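Local structure of putative adenylate cyclase (Vibrio parahaemolyticus, 2ACA) at residues Q10-L15 against E138-T143; K16-N21 against D169-S174; H34-E39 against S116-G121; D45-T50 against S61-E66. The protein probably converts ATP to cyclic AMP as a class IV-like adenylate cyclase of the CYTH family. All coordinates share one frame; numbering follows the deposited sequence.

Contact 1. Residues Q10-L15 against E138-T143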
# COMPACT_ATOMS: atom_id res chain seq x y z
N GLN A 10 6.78 13.66 -4.84
CA GLN A 10 6.03 13.69 -6.09
C GLN A 10 6.74 14.04 -7.40
O GLN A 10 6.26 13.70 -8.48
CB GLN A 10 4.80 14.60 -5.92
CG GLN A 10 3.81 14.57 -7.09
CD GLN A 10 2.57 15.41 -6.84
OE1 GLN A 10 1.64 15.42 -7.65
NE2 GLN A 10 2.56 16.13 -5.72
N PHE A 11 7.89 14.71 -7.33
CA PHE A 11 8.58 15.09 -8.56
C PHE A 11 9.98 14.52 -8.65
O PHE A 11 10.86 14.87 -7.87
CB PHE A 11 8.58 16.61 -8.68
CG PHE A 11 7.21 17.22 -8.48
CD1 PHE A 11 6.15 16.79 -9.28
CD2 PHE A 11 6.96 18.14 -7.47
CE1 PHE A 11 4.85 17.26 -9.06
CE2 PHE A 11 5.67 18.61 -7.25
CZ PHE A 11 4.61 18.17 -8.05
N GLU A 12 10.17 13.65 -9.64
CA GLU A 12 11.43 12.95 -9.84
C GLU A 12 12.05 13.18 -11.21
O GLU A 12 11.51 12.72 -12.22
CB GLU A 12 11.18 11.45 -9.63
CG GLU A 12 12.38 10.54 -9.87
CD GLU A 12 11.99 9.07 -9.91
OE1 GLU A 12 12.89 8.20 -9.84
OE2 GLU A 12 10.78 8.76 -10.01
N VAL A 13 13.17 13.90 -11.26
CA VAL A 13 13.85 14.10 -12.52
C VAL A 13 14.82 12.93 -12.60
O VAL A 13 15.53 12.63 -11.63
CB VAL A 13 14.64 15.44 -12.57
CG1 VAL A 13 13.67 16.60 -12.57
CG2 VAL A 13 15.57 15.54 -11.39
N GLU A 14 14.85 12.27 -13.75
CA GLU A 14 15.70 11.10 -13.93
C GLU A 14 16.25 11.02 -15.35
O GLU A 14 15.54 11.24 -16.31
CB GLU A 14 14.87 9.84 -13.65
CG GLU A 14 15.61 8.53 -13.72
CD GLU A 14 14.66 7.35 -13.65
OE1 GLU A 14 15.09 6.24 -13.25
OE2 GLU A 14 13.47 7.53 -14.00
N LEU A 15 17.54 10.70 -15.45
CA LEU A 15 18.20 10.56 -16.75
C LEU A 15 18.69 9.13 -16.83
O LEU A 15 19.38 8.66 -15.94
CB LEU A 15 19.39 11.51 -16.88
CG LEU A 15 19.08 12.98 -17.13
CD1 LEU A 15 18.19 13.52 -16.03
CD2 LEU A 15 20.37 13.78 -17.19
N GLU A 138 20.75 4.94 -14.10
CA GLU A 138 19.80 6.02 -13.90
C GLU A 138 20.33 6.96 -12.84
O GLU A 138 20.85 6.51 -11.82
CB GLU A 138 18.44 5.48 -13.45
CG GLU A 138 17.87 4.40 -14.34
CD GLU A 138 16.46 3.98 -13.93
OE1 GLU A 138 16.23 3.78 -12.72
OE2 GLU A 138 15.59 3.85 -14.81
N PHE A 139 20.21 8.26 -13.08
CA PHE A 139 20.64 9.27 -12.14
C PHE A 139 19.39 10.08 -11.86
O PHE A 139 18.70 10.49 -12.79
CB PHE A 139 21.73 10.15 -12.76
CG PHE A 139 22.99 9.41 -13.08
CD1 PHE A 139 23.07 8.59 -14.19
CD2 PHE A 139 24.09 9.50 -12.23
CE1 PHE A 139 24.22 7.85 -14.46
CE2 PHE A 139 25.25 8.76 -12.50
CZ PHE A 139 25.32 7.94 -13.61
N ALA A 140 19.08 10.30 -10.59
CA ALA A 140 17.87 11.03 -10.28
C ALA A 140 17.83 11.66 -8.89
O ALA A 140 18.68 11.40 -8.04
CB ALA A 140 16.65 10.11 -10.45
N ILE A 141 16.82 12.49 -8.68
CA ILE A 141 16.59 13.17 -7.42
C ILE A 141 15.11 13.51 -7.36
O ILE A 141 14.57 14.09 -8.31
CB ILE A 141 17.41 14.48 -7.32
CG1 ILE A 141 16.93 15.31 -6.14
CG2 ILE A 141 17.28 15.28 -8.61
CD1 ILE A 141 17.11 14.64 -4.80
N MSE A 142 14.45 13.13 -6.28
CA MSE A 142 13.03 13.44 -6.11
C MSE A 142 12.93 14.65 -5.19
O MSE A 142 13.57 14.70 -4.13
CB MSE A 142 12.27 12.26 -5.49
CG MSE A 142 12.17 11.06 -6.40
SE MSE A 142 11.20 9.64 -5.55
CE MSE A 142 9.44 9.97 -6.27
N THR A 143 12.15 15.64 -5.61
CA THR A 143 11.97 16.85 -4.84
C THR A 143 10.49 17.26 -4.84
O THR A 143 9.70 16.71 -5.60
CB THR A 143 12.78 18.01 -5.43
OG1 THR A 143 12.62 19.18 -4.61
CG2 THR A 143 12.31 18.32 -6.84

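Contact 2. Residues K16-N21 against D169-S174. With PO4 (phosphate ion), chain C.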
# COMPACT_ATOMS: atom_id res chain seq x y z
N LYS A 16 18.34 8.44 -17.91
CA LYS A 16 18.75 7.06 -18.08
C LYS A 16 19.88 6.96 -19.09
O LYS A 16 19.86 7.62 -20.12
CB LYS A 16 17.59 6.19 -18.55
CG LYS A 16 17.90 4.69 -18.56
CD LYS A 16 16.92 3.91 -19.44
CE LYS A 16 15.47 4.29 -19.17
NZ LYS A 16 14.83 3.54 -18.06
N TYR A 17 20.86 6.12 -18.79
CA TYR A 17 21.98 5.94 -19.68
C TYR A 17 22.28 4.47 -19.90
O TYR A 17 21.92 3.62 -19.09
CB TYR A 17 23.25 6.59 -19.13
CG TYR A 17 23.21 8.10 -19.03
CD1 TYR A 17 22.66 8.72 -17.92
CD2 TYR A 17 23.74 8.90 -20.04
CE1 TYR A 17 22.63 10.11 -17.82
CE2 TYR A 17 23.72 10.29 -19.95
CZ TYR A 17 23.16 10.89 -18.83
OH TYR A 17 23.16 12.26 -18.72
N ARG A 18 22.94 4.20 -21.01
CA ARG A 18 23.34 2.86 -21.38
C ARG A 18 24.78 2.77 -20.85
O ARG A 18 25.57 3.68 -21.09
CB ARG A 18 23.35 2.76 -22.89
CG ARG A 18 23.18 1.38 -23.48
CD ARG A 18 23.12 1.58 -24.97
NE ARG A 18 22.58 2.90 -25.28
CZ ARG A 18 22.71 3.52 -26.44
NH1 ARG A 18 23.36 2.91 -27.43
NH2 ARG A 18 22.19 4.73 -26.61
N VAL A 19 25.10 1.72 -20.11
CA VAL A 19 26.45 1.58 -19.57
C VAL A 19 27.15 0.41 -20.27
O VAL A 19 26.77 -0.75 -20.08
CB VAL A 19 26.43 1.29 -18.05
CG1 VAL A 19 27.85 1.26 -17.48
CG2 VAL A 19 25.60 2.31 -17.35
N LYS A 20 28.18 0.70 -21.06
CA LYS A 20 28.88 -0.36 -21.76
C LYS A 20 30.00 -1.02 -20.96
O LYS A 20 30.57 -2.00 -21.41
CB LYS A 20 29.41 0.18 -23.10
CG LYS A 20 28.28 0.63 -24.04
CD LYS A 20 28.80 1.08 -25.41
CE LYS A 20 29.60 2.38 -25.32
NZ LYS A 20 30.05 2.85 -26.66
N ASN A 21 30.31 -0.51 -19.77
CA ASN A 21 31.37 -1.09 -18.95
C ASN A 21 31.01 -1.09 -17.47
O ASN A 21 31.01 -0.04 -16.81
CB ASN A 21 32.67 -0.32 -19.19
CG ASN A 21 33.91 -1.14 -18.88
OD1 ASN A 21 35.03 -0.73 -19.18
ND2 ASN A 21 33.72 -2.30 -18.26
N ASP A 169 25.22 8.67 -24.85
CA ASP A 169 24.97 7.47 -24.05
C ASP A 169 23.53 7.45 -23.53
O ASP A 169 23.00 6.40 -23.15
CB ASP A 169 25.94 7.41 -22.88
CG ASP A 169 27.39 7.33 -23.33
OD1 ASP A 169 27.72 6.43 -24.13
OD2 ASP A 169 28.20 8.17 -22.87
N ARG A 170 22.90 8.63 -23.52
CA ARG A 170 21.53 8.78 -23.06
C ARG A 170 20.59 7.76 -23.68
O ARG A 170 20.63 7.53 -24.89
CB ARG A 170 21.02 10.18 -23.39
CG ARG A 170 21.46 11.25 -22.40
CD ARG A 170 20.52 11.31 -21.19
NE ARG A 170 19.29 12.05 -21.50
CZ ARG A 170 18.07 11.60 -21.25
NH1 ARG A 170 17.89 10.41 -20.69
NH2 ARG A 170 17.01 12.35 -21.55
N GLU A 171 19.76 7.16 -22.85
CA GLU A 171 18.78 6.18 -23.31
C GLU A 171 17.39 6.75 -23.06
O GLU A 171 16.99 6.96 -21.91
CB GLU A 171 18.94 4.86 -22.55
CG GLU A 171 17.83 3.85 -22.84
CD GLU A 171 17.80 3.41 -24.29
OE1 GLU A 171 18.73 2.69 -24.71
OE2 GLU A 171 16.85 3.78 -25.02
N HIS A 172 16.66 7.01 -24.14
CA HIS A 172 15.33 7.58 -24.03
C HIS A 172 14.21 6.55 -23.94
O HIS A 172 13.12 6.86 -23.47
CB HIS A 172 15.07 8.54 -25.20
CG HIS A 172 15.72 9.88 -25.03
ND1 HIS A 172 17.09 10.04 -25.07
CD2 HIS A 172 15.20 11.10 -24.79
CE1 HIS A 172 17.38 11.31 -24.87
NE2 HIS A 172 16.26 11.98 -24.69
N ARG A 173 14.47 5.33 -24.40
CA ARG A 173 13.46 4.28 -24.32
C ARG A 173 13.39 3.82 -22.87
O ARG A 173 14.41 3.45 -22.27
CB ARG A 173 13.83 3.11 -25.24
CG ARG A 173 13.77 3.43 -26.72
CD ARG A 173 14.28 2.25 -27.52
NE ARG A 173 15.69 1.98 -27.24
CZ ARG A 173 16.34 0.91 -27.69
NH1 ARG A 173 15.72 0.01 -28.44
NH2 ARG A 173 17.62 0.73 -27.38
N SER A 174 12.20 3.85 -22.28
CA SER A 174 12.06 3.44 -20.90
C SER A 174 11.91 1.93 -20.76
O SER A 174 11.65 1.24 -21.74
CB SER A 174 10.86 4.15 -20.27
OG SER A 174 10.80 5.49 -20.69
P PO4 C . 11.51 3.84 -16.40
O1 PO4 C . 10.44 4.14 -15.41
O2 PO4 C . 12.74 3.42 -15.67
O3 PO4 C . 11.80 5.05 -17.21
O4 PO4 C . 11.07 2.74 -17.30

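Contact 3. Residues H34-E39 against S116-G121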
# COMPACT_ATOMS: atom_id res chain seq x y z
N HIS A 34 30.12 7.44 -1.24
CA HIS A 34 28.71 7.16 -1.44
C HIS A 34 28.12 6.17 -0.44
O HIS A 34 28.84 5.40 0.19
CB HIS A 34 28.50 6.60 -2.85
CG HIS A 34 29.14 5.27 -3.08
ND1 HIS A 34 30.50 5.08 -3.01
CD2 HIS A 34 28.61 4.06 -3.38
CE1 HIS A 34 30.78 3.81 -3.25
NE2 HIS A 34 29.65 3.17 -3.48
N GLU A 35 26.80 6.21 -0.32
CA GLU A 35 26.07 5.31 0.57
C GLU A 35 25.47 4.24 -0.34
O GLU A 35 25.20 4.49 -1.51
CB GLU A 35 24.96 6.07 1.30
CG GLU A 35 25.13 6.15 2.82
CD GLU A 35 25.03 4.79 3.50
OE1 GLU A 35 25.95 3.96 3.31
OE2 GLU A 35 24.04 4.55 4.21
N VAL A 36 25.25 3.05 0.20
CA VAL A 36 24.68 1.96 -0.59
C VAL A 36 23.33 1.50 -0.05
O VAL A 36 23.21 1.15 1.12
CB VAL A 36 25.64 0.76 -0.61
CG1 VAL A 36 25.10 -0.31 -1.55
CG2 VAL A 36 27.01 1.20 -1.04
N MSE A 37 22.32 1.51 -0.91
CA MSE A 37 20.98 1.09 -0.51
C MSE A 37 20.91 -0.43 -0.64
O MSE A 37 20.32 -1.11 0.19
CB MSE A 37 19.92 1.76 -1.40
CG MSE A 37 18.49 1.50 -0.97
SE MSE A 37 17.17 2.40 -2.09
CE MSE A 37 15.60 2.14 -0.99
N PHE A 38 21.51 -0.95 -1.69
CA PHE A 38 21.57 -2.39 -1.91
C PHE A 38 22.26 -2.63 -3.24
O PHE A 38 22.23 -1.78 -4.13
CB PHE A 38 20.16 -3.01 -1.88
CG PHE A 38 19.27 -2.60 -3.01
CD1 PHE A 38 19.46 -3.12 -4.29
CD2 PHE A 38 18.25 -1.68 -2.80
CE1 PHE A 38 18.62 -2.74 -5.33
CE2 PHE A 38 17.41 -1.30 -3.84
CZ PHE A 38 17.60 -1.82 -5.11
N GLU A 39 22.87 -3.80 -3.38
CA GLU A 39 23.57 -4.14 -4.60
C GLU A 39 23.17 -5.53 -5.06
O GLU A 39 22.92 -6.41 -4.24
CB GLU A 39 25.08 -4.12 -4.36
CG GLU A 39 25.63 -2.80 -3.81
CD GLU A 39 27.07 -2.93 -3.35
OE1 GLU A 39 27.67 -1.93 -2.91
OE2 GLU A 39 27.62 -4.05 -3.42
N SER A 116 21.02 -2.35 -8.64
CA SER A 116 21.86 -1.81 -7.58
C SER A 116 21.56 -0.33 -7.49
O SER A 116 21.44 0.36 -8.50
CB SER A 116 23.35 -2.00 -7.90
OG SER A 116 23.75 -3.35 -7.79
N ILE A 117 21.42 0.17 -6.26
CA ILE A 117 21.14 1.58 -6.06
C ILE A 117 22.14 2.17 -5.05
O ILE A 117 22.36 1.60 -3.98
CB ILE A 117 19.70 1.79 -5.55
CG1 ILE A 117 18.71 1.21 -6.56
CG2 ILE A 117 19.44 3.28 -5.35
CD1 ILE A 117 17.24 1.55 -6.28
N PHE A 118 22.74 3.30 -5.42
CA PHE A 118 23.71 3.97 -4.56
C PHE A 118 23.31 5.41 -4.31
O PHE A 118 22.55 6.00 -5.08
CB PHE A 118 25.10 3.96 -5.19
CG PHE A 118 25.56 2.60 -5.62
CD1 PHE A 118 25.30 2.15 -6.90
CD2 PHE A 118 26.24 1.78 -4.74
CE1 PHE A 118 25.72 0.89 -7.31
CE2 PHE A 118 26.67 0.52 -5.13
CZ PHE A 118 26.41 0.08 -6.42
N PHE A 119 23.85 5.98 -3.24
CA PHE A 119 23.57 7.35 -2.87
C PHE A 119 24.84 8.19 -2.97
O PHE A 119 25.93 7.73 -2.62
CB PHE A 119 23.06 7.42 -1.42
CG PHE A 119 21.70 6.80 -1.21
CD1 PHE A 119 21.25 6.53 0.08
CD2 PHE A 119 20.86 6.51 -2.28
CE1 PHE A 119 19.98 5.98 0.30
CE2 PHE A 119 19.59 5.96 -2.07
CZ PHE A 119 19.15 5.70 -0.78
N VAL A 120 24.70 9.42 -3.45
CA VAL A 120 25.81 10.36 -3.57
C VAL A 120 25.14 11.69 -3.29
O VAL A 120 24.63 12.35 -4.20
CB VAL A 120 26.42 10.38 -4.99
CG1 VAL A 120 27.45 11.48 -5.09
CG2 VAL A 120 27.08 9.03 -5.29
N GLY A 121 25.13 12.08 -2.02
CA GLY A 121 24.47 13.31 -1.64
C GLY A 121 22.99 12.98 -1.58
O GLY A 121 22.60 12.02 -0.91

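Contact 4. Residues D45-T50 against S61-E66. With PO4 (phosphate ion), chain D.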
# COMPACT_ATOMS: atom_id res chain seq x y z
N ASP A 45 8.85 -6.36 -11.40
CA ASP A 45 7.85 -5.32 -11.57
C ASP A 45 6.60 -5.90 -12.24
O ASP A 45 6.69 -6.70 -13.18
CB ASP A 45 8.39 -4.15 -12.40
CG ASP A 45 9.49 -3.38 -11.67
OD1 ASP A 45 10.65 -3.81 -11.73
OD2 ASP A 45 9.18 -2.35 -11.03
N TRP A 46 5.45 -5.51 -11.72
CA TRP A 46 4.17 -5.94 -12.24
C TRP A 46 3.41 -4.68 -12.61
O TRP A 46 3.07 -3.88 -11.73
CB TRP A 46 3.38 -6.68 -11.16
CG TRP A 46 3.91 -8.03 -10.83
CD1 TRP A 46 3.53 -9.21 -11.39
CD2 TRP A 46 4.87 -8.36 -9.82
NE1 TRP A 46 4.19 -10.26 -10.79
CE2 TRP A 46 5.02 -9.76 -9.82
CE3 TRP A 46 5.63 -7.60 -8.91
CZ2 TRP A 46 5.89 -10.43 -8.95
CZ3 TRP A 46 6.49 -8.26 -8.04
CH2 TRP A 46 6.62 -9.67 -8.07
N PHE A 47 3.17 -4.47 -13.91
CA PHE A 47 2.44 -3.30 -14.36
C PHE A 47 0.95 -3.63 -14.47
O PHE A 47 0.59 -4.69 -14.99
CB PHE A 47 2.96 -2.82 -15.72
CG PHE A 47 4.39 -2.37 -15.70
CD1 PHE A 47 5.41 -3.28 -15.43
CD2 PHE A 47 4.71 -1.04 -15.93
CE1 PHE A 47 6.74 -2.86 -15.38
CE2 PHE A 47 6.04 -0.61 -15.89
CZ PHE A 47 7.05 -1.52 -15.61
N TYR A 48 0.10 -2.73 -14.00
CA TYR A 48 -1.34 -2.94 -14.04
C TYR A 48 -2.12 -1.89 -14.81
O TYR A 48 -1.67 -0.75 -14.99
CB TYR A 48 -1.93 -2.97 -12.63
CG TYR A 48 -1.50 -4.13 -11.79
CD1 TYR A 48 -0.24 -4.16 -11.20
CD2 TYR A 48 -2.35 -5.21 -11.59
CE1 TYR A 48 0.15 -5.23 -10.42
CE2 TYR A 48 -1.96 -6.29 -10.81
CZ TYR A 48 -0.71 -6.29 -10.23
OH TYR A 48 -0.32 -7.35 -9.47
N ASP A 49 -3.31 -2.29 -15.25
CA ASP A 49 -4.22 -1.41 -15.96
C ASP A 49 -5.57 -2.11 -16.10
O ASP A 49 -5.69 -3.31 -15.88
CB ASP A 49 -3.67 -1.03 -17.34
CG ASP A 49 -4.20 0.32 -17.82
OD1 ASP A 49 -5.26 0.74 -17.33
OD2 ASP A 49 -3.56 0.95 -18.69
N THR A 50 -6.60 -1.34 -16.47
CA THR A 50 -7.93 -1.90 -16.64
C THR A 50 -8.02 -2.59 -17.99
O THR A 50 -7.07 -2.55 -18.78
CB THR A 50 -9.00 -0.79 -16.58
OG1 THR A 50 -8.83 0.09 -17.69
CG2 THR A 50 -8.87 0.01 -15.29
N SER A 61 1.11 5.00 -15.32
CA SER A 61 1.52 3.63 -15.10
C SER A 61 1.32 3.31 -13.63
O SER A 61 1.58 4.15 -12.75
CB SER A 61 2.99 3.42 -15.51
OG SER A 61 3.84 4.36 -14.88
N LEU A 62 0.82 2.11 -13.37
CA LEU A 62 0.55 1.61 -12.03
C LEU A 62 1.44 0.40 -11.85
O LEU A 62 1.35 -0.55 -12.63
CB LEU A 62 -0.93 1.22 -11.93
CG LEU A 62 -1.40 0.41 -10.71
CD1 LEU A 62 -1.17 1.18 -9.43
CD2 LEU A 62 -2.88 0.10 -10.89
N VAL A 63 2.30 0.42 -10.85
CA VAL A 63 3.23 -0.68 -10.66
C VAL A 63 3.38 -1.22 -9.24
O VAL A 63 3.39 -0.46 -8.28
CB VAL A 63 4.65 -0.26 -11.15
CG1 VAL A 63 5.67 -1.37 -10.90
CG2 VAL A 63 4.60 0.12 -12.64
N LEU A 64 3.47 -2.54 -9.12
CA LEU A 64 3.74 -3.16 -7.84
C LEU A 64 5.19 -3.62 -8.06
O LEU A 64 5.52 -4.17 -9.12
CB LEU A 64 2.81 -4.35 -7.59
CG LEU A 64 1.39 -3.94 -7.13
CD1 LEU A 64 0.57 -5.16 -6.73
CD2 LEU A 64 1.50 -2.99 -5.95
N ARG A 65 6.06 -3.36 -7.09
CA ARG A 65 7.47 -3.71 -7.25
C ARG A 65 8.06 -4.33 -6.01
O ARG A 65 7.82 -3.86 -4.90
CB ARG A 65 8.28 -2.46 -7.64
CG ARG A 65 9.80 -2.58 -7.51
CD ARG A 65 10.50 -1.25 -7.84
NE ARG A 65 10.18 -0.78 -9.19
CZ ARG A 65 10.52 0.41 -9.67
NH1 ARG A 65 11.20 1.27 -8.92
NH2 ARG A 65 10.19 0.75 -10.91
N GLU A 66 8.84 -5.40 -6.21
CA GLU A 66 9.49 -6.10 -5.11
C GLU A 66 10.97 -6.28 -5.43
O GLU A 66 11.34 -6.69 -6.53
CB GLU A 66 8.84 -7.47 -4.88
CG GLU A 66 9.56 -8.33 -3.86
CD GLU A 66 8.82 -9.62 -3.54
OE1 GLU A 66 8.50 -10.37 -4.48
OE2 GLU A 66 8.57 -9.89 -2.35
P PO4 D . 12.66 3.54 -11.70
O1 PO4 D . 12.36 2.65 -12.86
O2 PO4 D . 12.84 4.94 -12.18
O3 PO4 D . 13.91 3.09 -11.04
O4 PO4 D . 11.54 3.49 -10.73
O HOH W 1 0.58 0.38 -15.76

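Contact 1. Residues Q10-L15 against E138-T143
Five residue pairs, from F11–T143 to L15–F139, join strands 11-15 and 138-143 as antiparallel neighbours, their directions 165° apart. Six backbone hydrogen bonds hold them, two at each of the hydrogen-bonded pairs F11–T143, V13–I141 and L15–F139. T143 N reaches F11 O at 2.7 Å and L15 N reaches F139 O at 2.9 Å, both nearly along the C=O axis, whereas V13 N meets I141 O from above the carbonyl plane at 3.3 Å. CA-H...O contacts from M142, E14 and E138 support these bonds.

Apolar contacts lie on both faces. V13 and I141 run side by side, their CG2 methyls tightly packed at 3.3 Å; such branched residues suit a strand buried beneath helix 152-162, whose L156 touches V13 and F139. On the other face the short A140 leaves its CB against E14 CB at 3.7 Å, and CG of the poorly ordered selenomethionine M142 lies on E12 CB at 3.4 Å.

The acids E12 and E14 belong to this second face. E14 stretches out, its CG anti to the backbone N (chi1 -177°), and crosses E138 obliquely, the carboxylate planes turned 66° apart. The two are modelled implausibly close, E14 OE1 at 2.8 Å from E138 OE1, so their placing is uncertain; as ionised carboxylates they would repel. K16 and R115 weakly offset the charge of E138 through long ion pairs, and a phosphate ion lies about 3 Å from the E14 side chain. If real, the crowding might raise a carboxylate's pKa or call for a cation, consistent with the metal-binding glutamates of CYTH relatives.

Contact 2. Residues K16-N21 against D169-S174
K16, R18 and D169 bury the most surface, and backbone bonds place them. The irregular segment 169-174 runs along the end of strand 11-19 and makes a single bridge, Y17 with R170: E171 N gives K16 O an almost straight bond of 2.8 Å, and R18 N reaches D169 O at 3.1 Å.

K16 leaves the backbone with CG anti to N (chi1 -172°), then bends at chi3 and chi4. Its aliphatic part lies alongside E171, CD against E171 CG at 3.5 Å, and CE passes over R173 O; a long flexible chain with a charged tip suits this path, since NZ ends in a weak hydrogen bond, 3.2 Å from O2 of a phosphate ion probably from the crystallisation liquor, and a long, weak ion pair with E138.

R18 crosses E171 at about a right angle, its NE 3.9 Å from E171 OE1, a long salt bridge of charges alone, while E171 OE2 is better held, accepting R173 N and R173 NE, the latter at 3.1 Å. D169 sets its CB at the edge of the Y17 ring, and S166 N binds its OD2. R170 CD lies over that ring's face, 3.9 Å from the centroid, a CH-pi contact.

With E12 and E14, K16 completes the EXEXK signature of the CYTH fold, whose lysine contacts substrate phosphates in relatives; the ion here is consistent with such a role.

Contact 3. Residues H34-E39 against S116-G121
F38 carries CG between its backbone N and carbonyl carbon, the crowded position (chi1 67°), which swings the ring back over I117, whereas M37 extends with CG anti to N (chi1 -174°) and runs beside the same isoleucine. Both face I117 because the register slips by one here: a classic beta bulge, in which M37 N bonds to I117 O at 3.1 Å and I117 N to F38 O at 3.0 Å. Before the bulge, F119 N reaches E35 O at 2.7 Å.

I117 offers branches to both neighbours. Its CG1 touches F38 CZ at 3.5 Å, and its CG2 lies 4.1 Å from SE of M37, a selenomethionine whose selenium also makes an oblique Met-aromatic contact with the F119 ring. On the other face F118 lies alongside V36, whose CG2 meets the ring edge at F118 CD2, 3.8 Å away; the E39 side chain runs across F118, bringing OE1 to the edge at F118 CE2, 3.5 Å away, and the poorly ordered H34 ring meets F118 obliquely.

Strand 106-120 thus lies between two partners, bonded through S116 and F118 to strand 123-130, while M37 and F38 also rest on I72 of strand 72-78.

Contact 4. Residues D45-T50 against S61-E66
D45 OD2 is gripped by two N-H groups of one guanidinium. R65 NE meets it at 2.6 Å in a nearly straight salt bridge, on the oxygen's syn lone pair and in the guanidinium plane; R65 NH2 adds a weak bond at 3.3 Å. The side chains run alongside each other, R65 bending at chi3 (-58°) so that NE turns back to the aspartate, the flat groups 78° apart. E43 OE2 forms a second salt bridge with NE, and NH1 and NH2 share O4 of a bound phosphate, the nearer NH1 at 2.9 Å. The paired acids probably fix the arginine and present its outer nitrogens to the anion, consistent with a phosphate-binding role.

Behind D45 on the same face, V63 CG2 sits over one face of the F47 ring, a CH-pi contact 3.8 Å from the centroid. The other face, of W46, Y48, L62 and L64, is largely apolar: Y48 CB packs on L62 CD2, Y48 CE1 on L64 CD1, and the W46 ring sets its edge against L64 O. Aromatic and branched residues suit these buried faces of antiparallel CYTH strands.

Backbone bonds tie W46 to L64 both ways, L64 N to W46 O at 3.0 Å, and Y48 N to L62 O. There a water bridges the other half, 2.6 Å from Y48 O and 3.0 Å from L62 N.

Strand 35-49 lies between strands 61-68 and 106-120, and strand 61-68 has strand 72-78 as its other neighbour. Q97 of helix 93-102 touches W46, Y48 and L64, and L62 reaches M103 of the second subunit.

All four contacts reach one antiparallel sheet, the core of the CYTH fold. Contacts 1 and 2 share strand 11-19, touch with centres 15 Å apart, and cross along the chain. Contacts 3 and 4 share strand 35-49, their centres about 24 Å apart and on opposite sides of the chain's centre; contact 4 falls within the span of contact 3, itself within that of contact 1. Contact 2, its segments 148 residues apart at their closest ends, joins that sheet's N-terminal edge strand to a loop near the C-terminus. One phosphate lies beside contacts 1 and 4, another beside contact 2; though probably from the crystallisation liquor, both are consistent with an anion-binding tunnel as in relatives.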